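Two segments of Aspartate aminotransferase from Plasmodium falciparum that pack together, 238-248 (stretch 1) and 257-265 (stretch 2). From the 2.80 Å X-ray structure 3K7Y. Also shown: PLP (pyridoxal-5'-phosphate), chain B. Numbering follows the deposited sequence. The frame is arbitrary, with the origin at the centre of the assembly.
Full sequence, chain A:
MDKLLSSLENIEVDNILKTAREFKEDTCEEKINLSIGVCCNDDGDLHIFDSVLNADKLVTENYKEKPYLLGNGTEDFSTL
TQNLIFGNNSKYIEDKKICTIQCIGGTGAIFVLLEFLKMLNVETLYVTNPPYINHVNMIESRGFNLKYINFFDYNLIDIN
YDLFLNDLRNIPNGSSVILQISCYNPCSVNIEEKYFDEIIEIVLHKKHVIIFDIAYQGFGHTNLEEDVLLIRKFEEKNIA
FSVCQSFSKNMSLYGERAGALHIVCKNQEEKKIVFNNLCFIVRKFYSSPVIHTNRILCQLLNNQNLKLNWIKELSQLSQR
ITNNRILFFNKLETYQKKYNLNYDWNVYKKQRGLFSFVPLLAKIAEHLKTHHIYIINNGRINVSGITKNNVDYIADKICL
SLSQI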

# COMPACT_ATOMS: atom_id res chain seq x y z
N ASN A 238 -28.02 16.58 -8.54
CA ASN A 238 -27.07 15.82 -7.76
C ASN A 238 -27.50 14.43 -7.31
O ASN A 238 -28.48 14.27 -6.60
N ILE A 239 -26.74 13.44 -7.76
CA ILE A 239 -26.87 12.07 -7.27
C ILE A 239 -25.55 11.74 -6.56
O ILE A 239 -24.53 12.37 -6.85
N ALA A 240 -25.59 10.79 -5.63
CA ALA A 240 -24.39 10.37 -4.89
C ALA A 240 -23.75 9.09 -5.47
O ALA A 240 -24.45 8.24 -6.03
N PHE A 241 -22.43 8.97 -5.36
CA PHE A 241 -21.72 7.83 -5.96
C PHE A 241 -20.27 7.76 -5.48
O PHE A 241 -19.89 8.47 -4.55
N SER A 242 -19.47 6.92 -6.11
CA SER A 242 -18.07 6.79 -5.74
C SER A 242 -17.17 6.69 -6.95
O SER A 242 -17.58 6.22 -8.02
N VAL A 243 -15.92 7.11 -6.77
CA VAL A 243 -14.96 7.07 -7.87
C VAL A 243 -13.62 6.47 -7.42
O VAL A 243 -13.01 6.95 -6.46
N CYS A 244 -13.20 5.41 -8.11
CA CYS A 244 -11.85 4.90 -7.97
C CYS A 244 -11.06 5.40 -9.16
O CYS A 244 -11.45 5.16 -10.31
N GLN A 245 -9.95 6.07 -8.89
CA GLN A 245 -9.20 6.77 -9.92
C GLN A 245 -7.74 6.35 -9.88
O GLN A 245 -7.11 6.41 -8.83
N SER A 246 -7.22 5.89 -11.02
CA SER A 246 -5.83 5.50 -11.16
C SER A 246 -5.10 6.47 -12.06
O SER A 246 -5.69 7.01 -13.00
N PHE A 247 -3.82 6.68 -11.77
CA PHE A 247 -2.97 7.53 -12.58
C PHE A 247 -1.83 6.68 -13.09
O PHE A 247 -0.75 7.20 -13.44
N SER A 248 -2.04 5.37 -13.10
CA SER A 248 -0.99 4.48 -13.57
C SER A 248 -0.73 4.67 -15.04
O SER A 248 0.43 4.59 -15.45
N ARG A 257 2.29 3.53 -7.99
CA ARG A 257 0.98 3.15 -7.45
C ARG A 257 0.16 4.36 -7.05
O ARG A 257 -0.34 4.43 -5.92
N ALA A 258 0.01 5.33 -7.96
CA ALA A 258 -0.79 6.54 -7.66
C ALA A 258 -2.29 6.32 -7.93
O ALA A 258 -2.70 5.99 -9.07
N GLY A 259 -3.11 6.47 -6.88
CA GLY A 259 -4.57 6.36 -7.02
C GLY A 259 -5.36 7.16 -5.99
O GLY A 259 -4.84 7.57 -4.96
N ALA A 260 -6.65 7.37 -6.27
CA ALA A 260 -7.52 8.08 -5.35
C ALA A 260 -8.90 7.42 -5.22
O ALA A 260 -9.28 6.65 -6.08
N LEU A 261 -9.61 7.73 -4.14
CA LEU A 261 -10.98 7.26 -3.90
C LEU A 261 -11.89 8.45 -3.60
O LEU A 261 -11.66 9.15 -2.62
N HIS A 262 -12.93 8.67 -4.40
CA HIS A 262 -13.87 9.75 -4.13
C HIS A 262 -15.24 9.23 -3.75
O HIS A 262 -15.83 8.42 -4.46
N ILE A 263 -15.73 9.69 -2.60
CA ILE A 263 -17.09 9.36 -2.16
C ILE A 263 -17.90 10.63 -1.95
O ILE A 263 -17.47 11.54 -1.24
N VAL A 264 -19.06 10.68 -2.60
CA VAL A 264 -19.91 11.87 -2.58
C VAL A 264 -20.86 11.78 -1.40
O VAL A 264 -21.59 10.80 -1.25
N CYS A 265 -20.85 12.82 -0.56
CA CYS A 265 -21.60 12.82 0.71
C CYS A 265 -22.73 13.86 0.78
O CYS A 265 -22.61 14.96 0.23

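Neighbouring antiparallel strands interlock less by burying side chains between them than by aligning them in pairs on the two faces of a sheet, and this pair from Plasmodium aspartate aminotransferase illustrates the rule. On the face carrying Val243, Gln245, Ala260 and His262, Val243 (t) lies beside His262 (m), CB to CB at 3.9 Å, while the small Ala260 sits next to Gln245. Extended Gln245 (t, t) places NE2 2.9 Å from His262 NE2, near the imidazole plane, but the angle is too poor for a hydrogen bond. Toward one end, Val264 (t) points at the partner stretch: its CG2 lies over one face of the Phe241 ring (chi1 p), 3.9 Å from CE2, and its CG1 is 4.1 Å from Ala240 CB. At the other end, Phe247 (m) brings CD2 within 3.9 Å of Ala258 CB.

The opposite face is sparser. Cys244 SG (chi1 m) meets Leu261 CD2 at 4.2 Å, and Ser242 OG approaches Ile263 CG1 at 3.4 Å.

The polar edge converges on the cofactor phosphate. Ser246 OG and Ser248 OG donate to PLP O1P at 2.8 and 2.6 Å; Arg257, with three m rotamers, adds NH1 to O1P (3.2 Å) and NH2 to O3P (3.0 Å). The phosphate thus links both stretches.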

# COMPACT_ATOMS: atom_id res chain seq x y z
CB ASN A 238 -26.57 16.64 -6.56
CG ASN A 238 -27.69 17.23 -5.73
OD1 ASN A 238 -28.73 16.62 -5.52
ND2 ASN A 238 -27.45 18.43 -5.23
CB ILE A 239 -27.13 11.04 -8.42
CG1 ILE A 239 -28.03 11.62 -9.52
CG2 ILE A 239 -27.75 9.76 -7.85
CD1 ILE A 239 -28.19 10.74 -10.75
CB ALA A 240 -24.71 10.19 -3.42
CB PHE A 241 -21.78 7.94 -7.49
CG PHE A 241 -21.33 9.27 -8.02
CD1 PHE A 241 -22.25 10.19 -8.48
CD2 PHE A 241 -19.98 9.61 -8.05
CE1 PHE A 241 -21.84 11.41 -8.96
CE2 PHE A 241 -19.56 10.83 -8.53
CZ PHE A 241 -20.49 11.73 -8.98
CB SER A 242 -17.86 5.56 -4.88
OG SER A 242 -18.24 5.84 -3.57
CB VAL A 243 -14.75 8.47 -8.51
CG1 VAL A 243 -14.03 8.33 -9.85
CG2 VAL A 243 -16.06 9.21 -8.70
CB CYS A 244 -11.85 3.38 -7.94
SG CYS A 244 -12.85 2.72 -6.57
CB GLN A 245 -9.36 8.26 -9.70
CG GLN A 245 -8.24 9.20 -10.14
CD GLN A 245 -8.72 10.65 -10.18
OE1 GLN A 245 -8.05 11.54 -10.71
NE2 GLN A 245 -9.90 10.89 -9.64
CB SER A 246 -5.71 4.11 -11.77
OG SER A 246 -4.35 3.83 -12.10
CB PHE A 247 -2.36 8.64 -11.74
CG PHE A 247 -3.36 9.51 -11.06
CD1 PHE A 247 -4.03 10.50 -11.76
CD2 PHE A 247 -3.58 9.39 -9.70
CE1 PHE A 247 -4.94 11.35 -11.10
CE2 PHE A 247 -4.48 10.23 -9.04
CZ PHE A 247 -5.16 11.21 -9.74
CB SER A 248 -1.29 3.03 -13.24
OG SER A 248 -0.67 2.70 -12.01
CB ARG A 257 1.11 2.16 -6.29
CG ARG A 257 2.19 1.11 -6.47
CD ARG A 257 1.94 0.21 -7.66
NE ARG A 257 0.66 -0.48 -7.55
CZ ARG A 257 -0.43 -0.19 -8.25
NH1 ARG A 257 -0.42 0.78 -9.18
NH2 ARG A 257 -1.54 -0.89 -8.03
CB ALA A 258 -0.27 7.75 -8.43
CB ALA A 260 -7.65 9.51 -5.78
CB LEU A 261 -11.01 6.32 -2.69
CG LEU A 261 -11.98 5.13 -2.51
CD1 LEU A 261 -12.29 4.84 -1.02
CD2 LEU A 261 -13.28 5.26 -3.31
CB HIS A 262 -13.98 10.67 -5.34
CG HIS A 262 -12.66 11.15 -5.86
ND1 HIS A 262 -11.95 12.17 -5.26
CD2 HIS A 262 -11.91 10.72 -6.90
CE1 HIS A 262 -10.82 12.35 -5.91
NE2 HIS A 262 -10.77 11.49 -6.91
CB ILE A 263 -17.11 8.51 -0.86
CG1 ILE A 263 -16.41 7.17 -1.09
CG2 ILE A 263 -18.56 8.28 -0.39
CD1 ILE A 263 -16.17 6.39 0.15
CB VAL A 264 -20.66 12.04 -3.94
CG1 VAL A 264 -21.81 13.03 -3.82
CG2 VAL A 264 -19.70 12.50 -5.05
CB CYS A 265 -20.65 13.01 1.89
SG CYS A 265 -19.34 11.77 2.01
N1 PLP B . -9.43 -0.59 -13.03
C2 PLP B . -9.20 -0.90 -14.35
C2A PLP B . -10.37 -1.00 -15.26
C3 PLP B . -7.91 -1.09 -14.81
O3 PLP B . -7.68 -1.39 -16.13
C4 PLP B . -6.84 -0.99 -13.92
C4A PLP B . -5.45 -1.06 -14.49
O4A PLP B . -4.88 -0.02 -14.81
C5 PLP B . -7.06 -0.66 -12.57
C6 PLP B . -8.37 -0.47 -12.14
C5A PLP B . -5.95 -0.54 -11.51
O4P PLP B . -4.85 0.29 -11.83
P PLP B . -3.55 0.35 -10.86
O1P PLP B . -2.86 1.68 -10.97
O2P PLP B . -2.55 -0.67 -11.31
O3P PLP B . -4.03 0.13 -9.44